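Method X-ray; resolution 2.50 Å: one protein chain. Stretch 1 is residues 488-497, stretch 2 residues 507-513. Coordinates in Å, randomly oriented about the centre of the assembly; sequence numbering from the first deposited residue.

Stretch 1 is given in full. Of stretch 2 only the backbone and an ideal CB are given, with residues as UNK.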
ATOM      1  N   GLY A 488      19.244  -3.081 -11.701  1.00 29.69           N
ATOM      2  CA  GLY A 488      18.787  -4.310 -11.118  1.00 28.09           C
ATOM      3  C   GLY A 488      19.094  -5.556 -11.898  1.00 27.75           C
ATOM      4  O   GLY A 488      19.414  -6.574 -11.291  1.00 28.38           O
ATOM      5  N   SER A 489      18.995  -5.505 -13.228  1.00 27.00           N
ATOM      6  CA  SER A 489      19.318  -6.689 -14.038  1.00 26.55           C
ATOM      7  C   SER A 489      20.795  -6.993 -14.025  1.00 25.44           C
ATOM      8  O   SER A 489      21.147  -8.163 -13.966  1.00 25.92           O
ATOM      9  CB  SER A 489      18.798  -6.656 -15.497  1.00 26.68           C
ATOM     10  OG  SER A 489      19.001  -7.950 -16.092  1.00 26.27           O
ATOM     11  N   SER A 490      21.652  -5.978 -14.071  1.00 24.79           N
ATOM     12  CA  SER A 490      23.095  -6.220 -14.010  1.00 24.96           C
ATOM     13  C   SER A 490      23.483  -6.829 -12.674  1.00 26.42           C
ATOM     14  O   SER A 490      24.290  -7.751 -12.618  1.00 27.10           O
ATOM     15  CB  SER A 490      23.887  -4.953 -14.198  1.00 24.52           C
ATOM     16  OG  SER A 490      23.241  -4.057 -15.080  1.00 24.30           O
ATOM     17  N   CYS A 491      22.905  -6.310 -11.596  1.00 27.48           N
ATOM     18  CA  CYS A 491      23.194  -6.820 -10.263  1.00 28.88           C
ATOM     19  C   CYS A 491      22.874  -8.331 -10.186  1.00 27.78           C
ATOM     20  O   CYS A 491      23.579  -9.105  -9.538  1.00 27.36           O
ATOM     21  CB  CYS A 491      22.461  -5.969  -9.170  1.00 30.31           C
ATOM     22  SG  CYS A 491      23.134  -4.272  -8.899  1.00 33.14           S
ATOM     23  N   GLY A 492      21.830  -8.751 -10.890  1.00 26.45           N
ATOM     24  CA  GLY A 492      21.494 -10.154 -10.940  1.00 25.46           C
ATOM     25  C   GLY A 492      22.566 -10.949 -11.627  1.00 25.08           C
ATOM     26  O   GLY A 492      22.941 -12.014 -11.169  1.00 25.37           O
ATOM     27  N   GLY A 493      23.078 -10.429 -12.728  1.00 24.42           N
ATOM     28  CA  GLY A 493      24.182 -11.087 -13.421  1.00 23.94           C
ATOM     29  C   GLY A 493      25.470 -11.140 -12.628  1.00 23.52           C
ATOM     30  O   GLY A 493      26.144 -12.164 -12.600  1.00 23.47           O
ATOM     31  N   TYR A 494      25.802 -10.026 -11.990  1.00 23.57           N
ATOM     32  CA  TYR A 494      27.006  -9.901 -11.149  1.00 23.59           C
ATOM     33  C   TYR A 494      27.023 -10.902 -10.004  1.00 22.93           C
ATOM     34  O   TYR A 494      28.052 -11.474  -9.682  1.00 22.72           O
ATOM     35  CB  TYR A 494      27.106  -8.474 -10.588  1.00 23.93           C
ATOM     36  CG  TYR A 494      28.166  -8.300  -9.525  1.00 24.51           C
ATOM     37  CD1 TYR A 494      29.505  -8.081  -9.867  1.00 24.53           C
ATOM     38  CD2 TYR A 494      27.825  -8.362  -8.167  1.00 24.93           C
ATOM     39  CE1 TYR A 494      30.471  -7.939  -8.885  1.00 24.96           C
ATOM     40  CE2 TYR A 494      28.777  -8.222  -7.175  1.00 24.79           C
ATOM     41  CZ  TYR A 494      30.095  -8.009  -7.535  1.00 25.30           C
ATOM     42  OH  TYR A 494      31.035  -7.881  -6.546  1.00 26.00           O
ATOM     43  N   PHE A 495      25.875 -11.121  -9.400  1.00 22.55           N
ATOM     44  CA  PHE A 495      25.802 -12.085  -8.343  1.00 22.61           C
ATOM     45  C   PHE A 495      26.287 -13.397  -8.895  1.00 22.79           C
ATOM     46  O   PHE A 495      27.174 -13.975  -8.345  1.00 22.74           O
ATOM     47  CB  PHE A 495      24.393 -12.250  -7.794  1.00 22.63           C
ATOM     48  CG  PHE A 495      24.327 -13.230  -6.679  1.00 22.63           C
ATOM     49  CD1 PHE A 495      24.217 -14.595  -6.937  1.00 22.61           C
ATOM     50  CD2 PHE A 495      24.464 -12.810  -5.365  1.00 22.64           C
ATOM     51  CE1 PHE A 495      24.195 -15.526  -5.892  1.00 22.52           C
ATOM     52  CE2 PHE A 495      24.436 -13.730  -4.325  1.00 22.66           C
ATOM     53  CZ  PHE A 495      24.307 -15.095  -4.593  1.00 22.63           C
ATOM     54  N   VAL A 496      25.718 -13.835 -10.012  1.00 23.61           N
ATOM     55  CA  VAL A 496      26.066 -15.133 -10.615  1.00 23.58           C
ATOM     56  C   VAL A 496      27.512 -15.159 -11.081  1.00 23.80           C
ATOM     57  O   VAL A 496      28.206 -16.150 -10.954  1.00 23.62           O
ATOM     58  CB  VAL A 496      25.196 -15.476 -11.834  1.00 23.64           C
ATOM     59  CG1 VAL A 496      25.414 -16.925 -12.236  1.00 23.94           C
ATOM     60  CG2 VAL A 496      23.714 -15.271 -11.543  1.00 23.54           C
ATOM     61  N   GLU A 497      27.970 -14.066 -11.641  1.00 24.46           N
ATOM     62  CA  GLU A 497      29.348 -14.016 -12.072  1.00 25.52           C
ATOM     63  C   GLU A 497      30.343 -14.369 -10.954  1.00 26.04           C
ATOM     64  O   GLU A 497      31.368 -15.007 -11.211  1.00 27.03           O
ATOM     65  CB  GLU A 497      29.678 -12.644 -12.605  1.00 26.07           C
ATOM     66  CG  GLU A 497      30.952 -12.603 -13.409  1.00 26.21           C
ATOM     67  CD  GLU A 497      31.241 -11.216 -13.926  1.00 26.82           C
ATOM     68  OE1 GLU A 497      30.595 -10.262 -13.442  1.00 27.29           O
ATOM     69  OE2 GLU A 497      32.118 -11.074 -14.821  1.00 27.95           O
ATOM     70  N   UNK A 507      34.573 -15.543 -21.734  1.00 32.81           N
ATOM     71  CA  UNK A 507      33.418 -14.723 -21.454  1.00 32.12           C
ATOM     72  C   UNK A 507      32.279 -15.400 -20.692  1.00 32.31           C
ATOM     73  O   UNK A 507      31.977 -16.590 -20.894  1.00 30.89           O
ATOM     74  CB  UNK A 507      32.873 -14.189 -22.780  1.00 32.12           C
ATOM     75  N   UNK A 508      31.641 -14.600 -19.847  1.00 32.36           N
ATOM     76  CA  UNK A 508      30.421 -14.976 -19.165  1.00 32.45           C
ATOM     77  C   UNK A 508      29.322 -14.094 -19.729  1.00 31.25           C
ATOM     78  O   UNK A 508      29.436 -12.857 -19.662  1.00 30.80           O
ATOM     79  CB  UNK A 508      30.546 -14.833 -17.647  1.00 32.45           C
ATOM     80  N   UNK A 509      28.294 -14.728 -20.300  1.00 30.06           N
ATOM     81  CA  UNK A 509      27.186 -14.025 -20.966  1.00 29.55           C
ATOM     82  C   UNK A 509      25.913 -14.409 -20.296  1.00 28.15           C
ATOM     83  O   UNK A 509      25.464 -15.544 -20.424  1.00 26.85           O
ATOM     84  CB  UNK A 509      27.120 -14.342 -22.461  1.00 29.55           C
ATOM     85  N   UNK A 510      25.337 -13.432 -19.605  1.00 28.06           N
ATOM     86  CA  UNK A 510      24.132 -13.614 -18.824  1.00 27.80           C
ATOM     87  C   UNK A 510      22.959 -13.035 -19.553  1.00 26.73           C
ATOM     88  O   UNK A 510      22.966 -11.848 -19.840  1.00 26.17           O
ATOM     89  CB  UNK A 510      24.269 -12.977 -17.440  1.00 27.80           C
ATOM     90  N   UNK A 511      21.965 -13.874 -19.848  1.00 26.15           N
ATOM     91  CA  UNK A 511      20.761 -13.423 -20.539  1.00 26.11           C
ATOM     92  C   UNK A 511      19.555 -13.449 -19.611  1.00 26.08           C
ATOM     93  O   UNK A 511      19.083 -14.502 -19.176  1.00 25.03           O
ATOM     94  CB  UNK A 511      20.495 -14.291 -21.771  1.00 26.11           C
ATOM     95  N   UNK A 512      19.057 -12.261 -19.315  1.00 26.89           N
ATOM     96  CA  UNK A 512      17.904 -12.102 -18.434  1.00 27.40           C
ATOM     97  C   UNK A 512      16.639 -11.953 -19.255  1.00 26.08           C
ATOM     98  O   UNK A 512      16.358 -10.896 -19.754  1.00 24.33           O
ATOM     99  CB  UNK A 512      18.085 -10.896 -17.510  1.00 27.40           C
ATOM    100  N   UNK A 513      15.859 -13.008 -19.337  1.00 26.83           N
ATOM    101  CA  UNK A 513      14.731 -13.025 -20.257  1.00 28.00           C
ATOM    102  C   UNK A 513      13.418 -13.217 -19.518  1.00 28.11           C
ATOM    103  O   UNK A 513      12.583 -13.990 -19.913  1.00 28.28           O
ATOM    104  CB  UNK A 513      14.912 -14.129 -21.301  1.00 28.00           C
TER

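Stretch 2 runs as a strand from 508 to 512 across a helix, at 136° between their N-to-C directions. Alternate positions face the helix, so 508, 510 and 512 carry the contact.

Position 507 lies before the strand, with phi/psi of -62/145 and nothing of the helix within 5.5 Å of its ideal CB. Many residues would serve, and the phi also admits a ring closed onto the backbone nitrogen. The residue is Pro 507.

At 508 the CA-to-CB bond points toward the helix, and the ideal CB stands 4.8 Å from Glu 497 CG. The surface on offer is the aliphatic part of Glu 497, a methyl of Val 496 and the carbonyl of Gly 493. A long apolar or aromatic side chain would suit: leucine, methionine, phenylalanine. Phe 508, at chi1 t, sets one ring face beneath Glu 497 CA; its CE2 lies 3.9 Å from Glu 497 CB and 3.7 Å from Gly 493 O, and its CZ 4.0 Å from Val 496 CG1.

Position 509, an extended residue, has nothing of the helix within reach of its ideal CB. From this contact alone the choice is free, with beta-branched residues favoured by the backbone; it is Val 509, at chi1 t.

Position 510 meets the helix where its backbone is barest. Its CB points toward the helix, with the ideal CB 4.4 Å from Gly 493 CA; the CA of 510 and Gly 493 CA, 6.0 Å apart, are the closest pair of the register. Having no side chain, Gly 493 leaves a smooth patch on which a flat ring or a medium aliphatic chain could lie. His 510 takes the patch: Gly 493 CA sits 3.7 Å from the centroid of the imidazole ring, 7° off its normal, a CH-pi contact. An ideal CB on Gly 493 would come within 3.3 Å of His 510 CD2, so the glycine makes room for the ring.

At 511 the CB points away from the helix, which therefore sets no demand; the residue is Val 511.

Position 512 points toward the helix, and Ser 489 OG is 3.4 Å from the ideal CB. A short polar side chain is called for: aspartate or asparagine could accept a hydrogen bond, and serine or threonine might also fit. Asp 512, at chi1 t, accepts one from the hydroxyl, Ser 489 OG to Asp 512 OD2 being a short 2.6 Å.

Position 513 leaves the strand and finds nothing of stretch 1 within 5.5 Å of its ideal CB; many residues would do, and Met 513 is there.

Stretch 2, residues 507-513: PFVHVDM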
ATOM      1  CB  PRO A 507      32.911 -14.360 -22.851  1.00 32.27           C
ATOM      2  CG  PRO A 507      34.058 -14.575 -23.743  1.00 32.25           C
ATOM      3  CD  PRO A 507      34.696 -15.790 -23.173  1.00 32.61           C
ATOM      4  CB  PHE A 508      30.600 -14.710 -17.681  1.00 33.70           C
ATOM      5  CG  PHE A 508      29.344 -14.826 -16.882  1.00 33.88           C
ATOM      6  CD1 PHE A 508      28.814 -16.070 -16.593  1.00 33.85           C
ATOM      7  CD2 PHE A 508      28.705 -13.692 -16.411  1.00 33.90           C
ATOM      8  CE1 PHE A 508      27.661 -16.188 -15.858  1.00 33.98           C
ATOM      9  CE2 PHE A 508      27.561 -13.799 -15.660  1.00 34.37           C
ATOM     10  CZ  PHE A 508      27.039 -15.053 -15.381  1.00 34.69           C
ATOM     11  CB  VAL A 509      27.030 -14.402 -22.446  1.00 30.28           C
ATOM     12  CG1 VAL A 509      25.960 -13.561 -23.125  1.00 29.94           C
ATOM     13  CG2 VAL A 509      28.350 -14.205 -23.158  1.00 31.81           C
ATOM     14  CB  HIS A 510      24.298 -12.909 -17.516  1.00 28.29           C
ATOM     15  CG  HIS A 510      23.087 -12.939 -16.642  1.00 29.06           C
ATOM     16  ND1 HIS A 510      22.801 -13.991 -15.802  1.00 30.01           N
ATOM     17  CD2 HIS A 510      22.126 -12.018 -16.428  1.00 28.84           C
ATOM     18  CE1 HIS A 510      21.699 -13.730 -15.131  1.00 29.67           C
ATOM     19  NE2 HIS A 510      21.275 -12.534 -15.484  1.00 29.81           N
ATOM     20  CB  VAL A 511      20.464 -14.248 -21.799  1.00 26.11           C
ATOM     21  CG1 VAL A 511      19.311 -13.620 -22.568  1.00 26.29           C
ATOM     22  CG2 VAL A 511      21.685 -14.316 -22.687  1.00 25.70           C
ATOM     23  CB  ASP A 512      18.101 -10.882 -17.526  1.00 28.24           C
ATOM     24  CG  ASP A 512      17.056 -10.776 -16.440  1.00 28.81           C
ATOM     25  OD1 ASP A 512      16.143 -11.629 -16.343  1.00 29.18           O
ATOM     26  OD2 ASP A 512      17.172  -9.817 -15.665  1.00 31.03           O
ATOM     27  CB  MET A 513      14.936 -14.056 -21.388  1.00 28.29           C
ATOM     28  CG  MET A 513      15.803 -15.262 -21.099  1.00 28.51           C
ATOM     29  SD  MET A 513      15.062 -16.365 -19.920  1.00 29.03           S
ATOM     30  CE  MET A 513      14.006 -17.267 -21.061  1.00 29.49           C
TER
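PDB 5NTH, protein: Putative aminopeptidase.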